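Local coordinates for d-3-phosphoglycerate dehydrogenase oxidoreductase protein (Ralstonia solanacearum, PDB 3GG9) that probably oxidises D-3-phosphoglycerate with NAD as coenzyme, as a member of the D-isomer-specific 2-hydroxyacid dehydrogenase family, at the interface of chains A and B. Coordinates in Å, arbitrary orientation; residue numbers count along the deposited sequence, not the author numbering. Chains: chain A/B, d-3-phosphoglycerate dehydrogenase oxidoreductase protein.

Contact 1: the interface of chains A and B. Residues chain A 278, 281-284, 299-300; chain B 133, 138.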
ATOM      1  N   PHE A 278      16.572  -7.069   6.062  1.00 23.63           N
ATOM      2  CA  PHE A 278      17.828  -7.421   5.403  1.00 26.90           C
ATOM      3  C   PHE A 278      18.780  -8.106   6.387  1.00 31.36           C
ATOM      4  O   PHE A 278      18.652  -7.917   7.597  1.00 33.69           O
ATOM      5  CB  PHE A 278      18.494  -6.155   4.877  1.00 25.77           C
ATOM      6  CG  PHE A 278      17.728  -5.469   3.777  1.00 33.79           C
ATOM      7  CD1 PHE A 278      18.061  -5.693   2.436  1.00 34.70           C
ATOM      8  CD2 PHE A 278      16.691  -4.584   4.073  1.00 33.34           C
ATOM      9  CE1 PHE A 278      17.374  -5.053   1.415  1.00 34.62           C
ATOM     10  CE2 PHE A 278      15.977  -3.946   3.054  1.00 38.16           C
ATOM     11  CZ  PHE A 278      16.334  -4.165   1.724  1.00 36.59           C
ATOM     12  N   GLU A 281      21.738  -4.425   8.463  1.00 25.61           N
ATOM     13  CA  GLU A 281      21.004  -3.173   8.544  1.00 28.59           C
ATOM     14  C   GLU A 281      21.850  -2.253   9.433  1.00 29.89           C
ATOM     15  O   GLU A 281      22.476  -2.735  10.376  1.00 31.10           O
ATOM     16  CB  GLU A 281      19.599  -3.409   9.140  1.00 23.72           C
ATOM     17  CG  GLU A 281      18.646  -4.217   8.214  1.00 23.23           C
ATOM     18  CD  GLU A 281      17.359  -4.680   8.902  1.00 32.11           C
ATOM     19  OE1 GLU A 281      17.067  -4.215  10.010  1.00 30.56           O
ATOM     20  OE2 GLU A 281      16.635  -5.515   8.335  1.00 33.06           O
ATOM     21  N   PRO A 282      21.915  -0.939   9.127  1.00 30.67           N
ATOM     22  CA  PRO A 282      21.294  -0.231   8.014  1.00 30.53           C
ATOM     23  C   PRO A 282      21.975  -0.473   6.667  1.00 31.65           C
ATOM     24  O   PRO A 282      23.152  -0.852   6.606  1.00 30.19           O
ATOM     25  CB  PRO A 282      21.411   1.241   8.418  1.00 30.18           C
ATOM     26  CG  PRO A 282      22.471   1.301   9.397  1.00 24.03           C
ATOM     27  CD  PRO A 282      22.653  -0.026  10.016  1.00 26.28           C
ATOM     28  N   ILE A 283      21.203  -0.288   5.611  1.00 31.79           N
ATOM     29  CA  ILE A 283      21.688  -0.348   4.238  1.00 33.89           C
ATOM     30  C   ILE A 283      21.917   1.104   3.794  1.00 34.43           C
ATOM     31  O   ILE A 283      20.953   1.830   3.523  1.00 37.10           O
ATOM     32  CB  ILE A 283      20.642  -1.046   3.312  1.00 30.22           C
ATOM     33  CG1 ILE A 283      20.365  -2.493   3.761  1.00 30.80           C
ATOM     34  CG2 ILE A 283      21.072  -0.992   1.837  1.00 31.45           C
ATOM     35  CD1 ILE A 283      21.391  -3.497   3.277  1.00 46.05           C
ATOM     36  N   LEU A 284      23.183   1.528   3.754  1.00 32.80           N
ATOM     37  CA  LEU A 284      23.544   2.915   3.432  1.00 29.75           C
ATOM     38  C   LEU A 284      24.256   3.019   2.100  1.00 34.42           C
ATOM     39  O   LEU A 284      24.404   4.112   1.547  1.00 33.72           O
ATOM     40  CB  LEU A 284      24.423   3.528   4.531  1.00 30.93           C
ATOM     41  CG  LEU A 284      23.854   3.679   5.950  1.00 40.81           C
ATOM     42  CD1 LEU A 284      24.810   4.476   6.827  1.00 42.53           C
ATOM     43  CD2 LEU A 284      22.500   4.341   5.914  1.00 36.46           C
ATOM     44  N   PRO A 299      12.724  -0.053   4.532  1.00 17.64           N
ATOM     45  CA  PRO A 299      13.821  -0.157   5.482  1.00 24.29           C
ATOM     46  C   PRO A 299      13.421  -0.559   6.899  1.00 19.34           C
ATOM     47  O   PRO A 299      13.529   0.238   7.834  1.00 23.68           O
ATOM     48  CB  PRO A 299      14.417   1.260   5.455  1.00 24.61           C
ATOM     49  CG  PRO A 299      13.223   2.122   5.220  1.00 26.53           C
ATOM     50  CD  PRO A 299      12.287   1.341   4.345  1.00 16.93           C
ATOM     51  N   HIS A 300      12.966  -1.792   7.042  1.00 23.03           N
ATOM     52  CA  HIS A 300      12.630  -2.363   8.331  1.00 21.52           C
ATOM     53  C   HIS A 300      11.719  -1.458   9.148  1.00 20.71           C
ATOM     54  O   HIS A 300      12.061  -1.095  10.282  1.00 23.06           O
ATOM     55  CB  HIS A 300      13.874  -2.779   9.126  1.00 19.62           C
ATOM     56  CG  HIS A 300      13.602  -3.848  10.139  1.00 25.99           C
ATOM     57  ND1 HIS A 300      14.595  -4.592  10.731  1.00 28.25           N
ATOM     58  CD2 HIS A 300      12.434  -4.302  10.655  1.00 24.42           C
ATOM     59  CE1 HIS A 300      14.051  -5.460  11.569  1.00 28.70           C
ATOM     60  NE2 HIS A 300      12.741  -5.292  11.553  1.00 24.70           N
TER
ATOM     61  N   LEU B 133      15.223   4.960   0.496  1.00 26.02           N
ATOM     62  CA  LEU B 133      16.117   3.806   0.654  1.00 26.94           C
ATOM     63  C   LEU B 133      16.914   3.585  -0.629  1.00 30.41           C
ATOM     64  O   LEU B 133      18.132   3.377  -0.566  1.00 30.10           O
ATOM     65  CB  LEU B 133      15.375   2.521   1.098  1.00 24.97           C
ATOM     66  CG  LEU B 133      16.196   1.205   1.190  1.00 29.32           C
ATOM     67  CD1 LEU B 133      17.483   1.266   2.031  1.00 29.82           C
ATOM     68  CD2 LEU B 133      15.369   0.023   1.656  1.00 21.68           C
ATOM     69  N   TRP B 138      18.588   5.513   4.982  1.00 28.84           N
ATOM     70  CA  TRP B 138      17.991   4.410   5.684  1.00 29.53           C
ATOM     71  C   TRP B 138      16.933   4.927   6.631  1.00 26.72           C
ATOM     72  O   TRP B 138      17.227   5.690   7.563  1.00 27.79           O
ATOM     73  CB  TRP B 138      19.024   3.614   6.459  1.00 28.78           C
ATOM     74  CG  TRP B 138      18.409   2.512   7.255  1.00 28.50           C
ATOM     75  CD1 TRP B 138      18.111   2.538   8.585  1.00 28.22           C
ATOM     76  CD2 TRP B 138      17.998   1.229   6.775  1.00 27.80           C
ATOM     77  NE1 TRP B 138      17.560   1.355   8.964  1.00 23.71           N
ATOM     78  CE2 TRP B 138      17.479   0.526   7.877  1.00 26.34           C
ATOM     79  CE3 TRP B 138      18.033   0.597   5.523  1.00 23.87           C
ATOM     80  CZ2 TRP B 138      16.982  -0.776   7.771  1.00 28.09           C
ATOM     81  CZ3 TRP B 138      17.542  -0.700   5.418  1.00 21.54           C
ATOM     82  CH2 TRP B 138      17.025  -1.370   6.539  1.00 26.84           C
TER
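B:Trp138 pushes its indole between two prolines of chain A. A:Pro282 CB lies over the face of the five-membered ring, 3.6 Å from its centroid. A:Pro299 CB covers the six-membered ring from the opposite face, so the indole is sandwiched. On the A:Pro282 side the backbone N of A:Ile283 also sits above the indole plane, offset toward the rim. The indole projects away from its own backbone N (chi1 177°), and its six-membered ring leads the way into chain A. There its CH2 comes 3.7 Å from CG of A:Glu281, whose carboxylate is turned 35° from the indole plane. A:Phe278 CD2 approaches the same CH2 at 4.1 Å. At the root of the side chain, A:Leu284 CD2 meets CB of B:Trp138 at 3.6 Å, the two side chains running at about a right angle. B:Leu133 adds its two methyls, CD1 toward the A:Ile283 carbonyl and CD2 toward A:Pro299.

A:His300 is the acid-base histidine of the D-2-hydroxyacid dehydrogenases, and A:Glu281 is the glutamate that pairs with it. A:His300 ND1 bonds A:Glu281 OE1 at 2.6 Å, in the imidazole plane and on the syn lone pair. A:Glu281 OE2 takes the backbone N of A:Phe278 at 2.8 Å on its anti lone pair. Both bonds hold the carboxylate in place. The partner's tryptophan therefore packs beside the active-site pair. The receiving loops follow strands 272-275 and 295-297, while B:Leu133 lies near the end of helix 126-134.

Contact 2: the interface of chains A and B. Residues chain A 110, 113, 305-307; chain B 124, 155-157.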
ATOM      1  N   ALA A 110       1.153  -3.298  14.314  1.00 20.04           N
ATOM      2  CA  ALA A 110       1.974  -2.483  13.364  1.00 20.67           C
ATOM      3  C   ALA A 110       2.696  -3.288  12.293  1.00 19.66           C
ATOM      4  O   ALA A 110       2.636  -2.915  11.116  1.00 15.62           O
ATOM      5  CB  ALA A 110       2.951  -1.566  14.090  1.00 19.82           C
ATOM      6  N   GLU A 113      -0.061  -4.763   9.833  1.00 15.45           N
ATOM      7  CA  GLU A 113      -0.593  -3.778   8.911  1.00 14.58           C
ATOM      8  C   GLU A 113       0.457  -3.446   7.872  1.00 18.80           C
ATOM      9  O   GLU A 113       0.152  -3.233   6.711  1.00 20.81           O
ATOM     10  CB  GLU A 113      -1.004  -2.521   9.635  1.00 18.13           C
ATOM     11  CG  GLU A 113      -2.252  -2.794  10.489  1.00 18.01           C
ATOM     12  CD  GLU A 113      -2.948  -1.543  10.952  1.00 32.44           C
ATOM     13  OE1 GLU A 113      -2.507  -0.449  10.577  1.00 20.19           O
ATOM     14  OE2 GLU A 113      -3.964  -1.647  11.685  1.00 20.02           O
ATOM     15  N   GLU A 305       6.188   2.988  13.940  1.00 23.55           N
ATOM     16  CA  GLU A 305       4.837   3.490  13.836  1.00 22.78           C
ATOM     17  C   GLU A 305       4.570   4.205  15.164  1.00 19.79           C
ATOM     18  O   GLU A 305       5.027   3.750  16.208  1.00 22.64           O
ATOM     19  CB  GLU A 305       3.871   2.320  13.587  1.00 25.04           C
ATOM     20  CG  GLU A 305       2.400   2.684  13.425  1.00 24.31           C
ATOM     21  CD  GLU A 305       1.654   2.846  14.736  1.00 33.52           C
ATOM     22  OE1 GLU A 305       1.796   1.967  15.623  1.00 25.59           O
ATOM     23  OE2 GLU A 305       0.905   3.849  14.875  1.00 24.77           O
ATOM     24  N   ARG A 306       3.804   5.284  15.121  1.00 22.95           N
ATOM     25  CA  ARG A 306       3.678   6.192  16.269  0.50 25.58           C
ATOM     26  C   ARG A 306       3.101   5.548  17.534  1.00 26.06           C
ATOM     27  O   ARG A 306       3.639   5.737  18.626  1.00 25.45           O
ATOM     28  CB  ARG A 306       2.908   7.462  15.885  0.50 28.58           C
ATOM     29  CG  ARG A 306       1.590   7.222  15.175  0.50 35.51           C
ATOM     30  CD  ARG A 306       0.579   8.227  15.661  0.50 41.90           C
ATOM     31  NE  ARG A 306      -0.798   7.762  15.520  0.50 36.45           N
ATOM     32  CZ  ARG A 306      -1.746   8.014  16.417  0.50 33.61           C
ATOM     33  NH1 ARG A 306      -1.450   8.697  17.519  0.50 31.05           N
ATOM     34  NH2 ARG A 306      -2.982   7.566  16.230  0.50 37.49           N
ATOM     35  N   GLU A 307       2.017   4.781  17.381  1.00 25.32           N
ATOM     36  CA  GLU A 307       1.387   4.110  18.534  1.00 24.85           C
ATOM     37  C   GLU A 307       2.302   3.005  19.061  1.00 25.88           C
ATOM     38  O   GLU A 307       2.478   2.860  20.269  1.00 26.29           O
ATOM     39  CB  GLU A 307       0.024   3.522  18.164  1.00 30.14           C
ATOM     40  CG  GLU A 307      -1.005   4.576  17.783  1.00 34.14           C
ATOM     41  CD  GLU A 307      -2.459   4.056  17.790  1.00 31.56           C
ATOM     42  OE1 GLU A 307      -2.737   3.011  18.420  1.00 37.00           O
ATOM     43  OE2 GLU A 307      -3.320   4.707  17.150  1.00 37.26           O
TER
ATOM     44  N   ARG B 124       1.573   4.442   5.891  1.00 23.76           N
ATOM     45  CA  ARG B 124       2.889   3.961   6.250  1.00 18.74           C
ATOM     46  C   ARG B 124       4.036   4.602   5.476  1.00 20.74           C
ATOM     47  O   ARG B 124       5.178   4.122   5.586  1.00 18.44           O
ATOM     48  CB  ARG B 124       2.940   2.458   6.105  1.00 16.37           C
ATOM     49  CG  ARG B 124       2.049   1.724   7.141  1.00 15.97           C
ATOM     50  CD  ARG B 124       2.389   2.148   8.593  1.00 20.57           C
ATOM     51  NE  ARG B 124       3.580   1.449   9.108  1.00 21.50           N
ATOM     52  CZ  ARG B 124       3.533   0.351   9.854  1.00 23.16           C
ATOM     53  NH1 ARG B 124       2.368  -0.193  10.210  1.00 20.64           N
ATOM     54  NH2 ARG B 124       4.639  -0.214  10.226  1.00 19.42           N
ATOM     55  N   GLY B 155       5.098   6.045  10.331  1.00 19.58           N
ATOM     56  CA  GLY B 155       3.816   5.420   9.977  1.00 19.75           C
ATOM     57  C   GLY B 155       2.786   5.528  11.086  1.00 21.88           C
ATOM     58  O   GLY B 155       3.098   5.932  12.208  1.00 23.22           O
ATOM     59  N   ARG B 156       1.545   5.174  10.758  1.00 25.14           N
ATOM     60  CA  ARG B 156       0.408   5.332  11.667  1.00 22.12           C
ATOM     61  C   ARG B 156      -0.451   4.083  11.485  1.00 24.26           C
ATOM     62  O   ARG B 156      -0.763   3.727  10.349  1.00 26.43           O
ATOM     63  CB  ARG B 156      -0.399   6.583  11.294  1.00 21.22           C
ATOM     64  CG  ARG B 156       0.381   7.894  11.391  1.00 29.70           C
ATOM     65  CD  ARG B 156      -0.446   9.127  11.092  1.00 28.82           C
ATOM     66  NE  ARG B 156      -1.229   9.590  12.243  1.00 31.05           N
ATOM     67  CZ  ARG B 156      -0.772  10.401  13.197  1.00 29.26           C
ATOM     68  NH1 ARG B 156       0.493  10.823  13.180  1.00 25.94           N
ATOM     69  NH2 ARG B 156      -1.572  10.781  14.189  1.00 24.11           N
ATOM     70  N   VAL B 157      -0.805   3.394  12.570  1.00 25.26           N
ATOM     71  CA  VAL B 157      -1.729   2.261  12.430  1.00 30.61           C
ATOM     72  C   VAL B 157      -3.156   2.714  12.137  1.00 27.77           C
ATOM     73  O   VAL B 157      -3.565   3.829  12.449  1.00 22.82           O
ATOM     74  CB  VAL B 157      -1.758   1.229  13.622  1.00 32.56           C
ATOM     75  CG1 VAL B 157      -0.550   0.270  13.578  1.00 37.70           C
ATOM     76  CG2 VAL B 157      -1.935   1.912  14.964  1.00 27.69           C
TER
HETATM   77  O   HOH W   1      -0.520   0.718   9.564  1.00 26.77           O
HETATM   78  O   HOH W   2      -2.588   5.713  14.337  1.00 32.07           O
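A:Glu305 and B:Val157 form the tight part of this contact between two D-2-hydroxyacid dehydrogenase subunits. A:Glu305 makes a parallel beta bridge with B:Gly155, and B:Gly155 O accepts a bond from A:Arg306 N at 3.1 Å. The A:Glu305 side chain bends at chi2 (-83°), which carries its carboxylate beside the B:Val157 backbone. OE2 accepts B:Val157 N at 2.9 Å. A:Glu307 N, in the first turn of helix 306-324, bonds the same oxygen. The two N-H groups meet OE2 from above and below the carboxylate plane, which should limit its rotation. The valine methyls pack alongside: CG1 lies 3.6 Å from A:Glu305 CD, and CG2 rests against A:Glu307 CD. The guanidinium groups of A:Arg306 and B:Arg156 stack closely but offset, planes 6° apart, with B:Arg156 NH2 3.4 Å from A:Arg306 NE. A:Glu307 OE2 forms a salt bridge with A:Arg306 NH2 at 3.0 Å, which may ease the meeting of like charges.

The edges are looser and hold water. Water 2 links A:Arg306 and A:Glu307 to B:Val157 O. On the other flank, B:Arg124 NH1 bonds A:Ala110 O at 2.9 Å, tilted from the carbonyl plane. Water 1 joins the same NH1 to A:Glu113 OE1 and B:Arg156 O. A:Glu113 OE1 and B:Arg124 NH1 stay 4.9 Å apart and meet through this water.

Contact 3: the interface of chains A and B. Residues chain A 129, 139, 141, 153-154; chain B 12, 301, 304.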
ATOM      1  N   TYR A 129       4.701   2.857 -10.192  1.00 27.87           N
ATOM      2  CA  TYR A 129       3.871   3.816 -10.894  1.00 28.10           C
ATOM      3  C   TYR A 129       4.096   5.230 -10.362  1.00 28.86           C
ATOM      4  O   TYR A 129       4.112   6.185 -11.139  1.00 30.48           O
ATOM      5  CB  TYR A 129       2.389   3.477 -10.718  1.00 23.99           C
ATOM      6  CG  TYR A 129       1.751   2.535 -11.719  1.00 25.41           C
ATOM      7  CD1 TYR A 129       1.576   2.901 -13.064  1.00 21.20           C
ATOM      8  CD2 TYR A 129       1.228   1.316 -11.294  1.00 18.02           C
ATOM      9  CE1 TYR A 129       0.933   2.026 -13.980  1.00 20.80           C
ATOM     10  CE2 TYR A 129       0.594   0.453 -12.184  1.00 17.88           C
ATOM     11  CZ  TYR A 129       0.444   0.813 -13.517  1.00 22.75           C
ATOM     12  OH  TYR A 129      -0.209  -0.079 -14.347  1.00 22.54           O
ATOM     13  N   GLN A 139       1.247   6.594 -16.192  1.00 31.60           N
ATOM     14  CA  GLN A 139       0.734   5.220 -16.134  1.00 25.61           C
ATOM     15  C   GLN A 139       1.756   4.204 -16.686  1.00 20.89           C
ATOM     16  O   GLN A 139       1.449   3.438 -17.592  1.00 29.77           O
ATOM     17  CB  GLN A 139      -0.627   5.125 -16.836  1.00 27.53           C
ATOM     18  CG  GLN A 139      -1.468   3.927 -16.446  1.00 30.15           C
ATOM     19  CD  GLN A 139      -2.879   4.023 -16.971  1.00 30.38           C
ATOM     20  OE1 GLN A 139      -3.252   3.308 -17.905  1.00 29.74           O
ATOM     21  NE2 GLN A 139      -3.681   4.902 -16.370  1.00 25.61           N
ATOM     22  N   SER A 141       4.730   1.359 -15.205  1.00 29.40           N
ATOM     23  CA  SER A 141       5.270   0.734 -14.004  1.00 29.12           C
ATOM     24  C   SER A 141       6.512  -0.095 -14.299  1.00 32.35           C
ATOM     25  O   SER A 141       7.018  -0.786 -13.412  1.00 34.73           O
ATOM     26  CB  SER A 141       4.210  -0.158 -13.369  1.00 27.36           C
ATOM     27  OG  SER A 141       3.696  -1.070 -14.337  1.00 30.71           O
ATOM     28  N   GLY A 153       3.231  -5.659 -15.608  1.00 30.11           N
ATOM     29  CA  GLY A 153       3.333  -4.278 -15.134  1.00 25.63           C
ATOM     30  C   GLY A 153       1.996  -3.733 -14.642  1.00 32.47           C
ATOM     31  O   GLY A 153       1.941  -2.706 -13.973  1.00 34.68           O
ATOM     32  N   ILE A 154       0.912  -4.430 -14.957  1.00 31.64           N
ATOM     33  CA  ILE A 154      -0.450  -4.024 -14.590  0.50 31.35           C
ATOM     34  C   ILE A 154      -0.840  -4.565 -13.213  1.00 29.61           C
ATOM     35  O   ILE A 154      -0.394  -5.640 -12.839  1.00 28.92           O
ATOM     36  CB  ILE A 154      -1.465  -4.426 -15.736  0.50 34.67           C
ATOM     37  CG1 ILE A 154      -2.039  -3.182 -16.404  0.50 33.00           C
ATOM     38  CG2 ILE A 154      -2.615  -5.292 -15.278  0.50 39.19           C
ATOM     39  CD1 ILE A 154      -1.118  -2.587 -17.416  0.50 20.58           C
TER
ATOM     40  N   GLN B  12       0.119   1.179 -21.511  1.00 32.84           N
ATOM     41  CA  GLN B  12       1.043   0.062 -21.280  1.00 32.29           C
ATOM     42  C   GLN B  12       0.887  -1.080 -22.281  1.00 34.80           C
ATOM     43  O   GLN B  12       1.528  -2.122 -22.138  1.00 34.09           O
ATOM     44  CB  GLN B  12       0.932  -0.453 -19.841  1.00 29.13           C
ATOM     45  CG  GLN B  12       1.574   0.494 -18.852  1.00 26.32           C
ATOM     46  CD  GLN B  12       1.253   0.168 -17.407  1.00 33.30           C
ATOM     47  OE1 GLN B  12       2.093  -0.348 -16.679  1.00 33.73           O
ATOM     48  NE2 GLN B  12       0.035   0.479 -16.985  1.00 19.53           N
ATOM     49  N   ILE B 301      -4.908   4.671 -11.801  1.00 28.05           N
ATOM     50  CA  ILE B 301      -4.769   3.232 -11.907  1.00 20.24           C
ATOM     51  C   ILE B 301      -5.898   2.418 -11.271  1.00 22.33           C
ATOM     52  O   ILE B 301      -5.867   1.190 -11.315  1.00 26.94           O
ATOM     53  CB  ILE B 301      -3.395   2.747 -11.410  1.00 26.72           C
ATOM     54  CG1 ILE B 301      -3.086   3.285 -10.000  1.00 22.73           C
ATOM     55  CG2 ILE B 301      -2.323   3.202 -12.397  1.00 23.65           C
ATOM     56  CD1 ILE B 301      -1.817   2.673  -9.355  1.00 21.37           C
ATOM     57  N   VAL B 304      -7.165   0.066 -13.655  1.00 24.88           N
ATOM     58  CA  VAL B 304      -6.065  -0.561 -14.426  1.00 23.23           C
ATOM     59  C   VAL B 304      -5.508  -1.800 -13.695  1.00 27.44           C
ATOM     60  O   VAL B 304      -4.564  -1.739 -12.889  1.00 26.32           O
ATOM     61  CB  VAL B 304      -4.960   0.456 -14.764  1.00 22.40           C
ATOM     62  CG1 VAL B 304      -3.984  -0.149 -15.753  1.00 24.42           C
ATOM     63  CG2 VAL B 304      -5.564   1.676 -15.412  1.00 26.52           C
TER
HETATM   64  O   HOH W   3      -2.140  -1.002 -12.935  1.00 28.54           O
HETATM   65  O   HOH W   4      -1.839   1.496 -18.983  1.00 33.77           O
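B:Ile301 CG2 sits over the centre of the A:Tyr129 ring, 3.7 Å from the centroid. B:Ile301 directly follows the catalytic histidine in the PHIG segment of the D-2-hydroxyacid dehydrogenase family. The opposite face of the ring is covered by A:Ser141 CB of its own chain, so the phenol is held flat between the two. B:Ile301 CD1 reaches further along the ring to A:Tyr129 CD2. Next to this centre, A:Ile154 CG1 packs on B:Val304 CG1 at 3.7 Å, the side chains running at about a right angle. The other methyl of the valine, CG2, faces the amide of A:Gln139. A:Ile154 CD1 lies against the carboxamide of B:Gln12.

Further out, B:Gln12 reaches in with an extended chain beyond CG (chi2 169°). Its NE2 gives a hydrogen bond to A:Tyr129 OH at 2.7 Å, with the oxygen in the amide plane. The amide stands at 80° to the phenol ring and meets it at the edge. At the other end of the amide, A:Ser141 OG hydrogen-bonds B:Gln12 OE1 at 2.9 Å, nearly along the C=O axis. This hydroxyl also lies close to A:Gly153 O, and its one hydrogen can serve one of them at a time. As modelled, partners at both ends would favour this amide orientation.

Water closes the rim. Water 4 lies 2.9 Å from B:Gln12 NE2 and links it to A:Gln139 OE1. Water 3 joins A:Tyr129 OH to B:Val304 O.

For the copies described, the C-alpha centres of contacts 1 and 2 are about 18 Å apart. Contact 3 lies about 27 Å from each. The interface is two-fold symmetric, so every contact occurs twice. Helix 126-134 serves both contact 1 and contact 3, with residue 138 in contact 1 and residue 139 in contact 3. The stretch 299-307 runs through all three contacts, and residues 153-157 feed contacts 2 and 3. A few segments are thus used repeatedly from both chains. Since the catalytic histidine lies within one of them, dimer formation and active-site shape are probably coupled. The pair is likely the functional dimer, as is usual in this family.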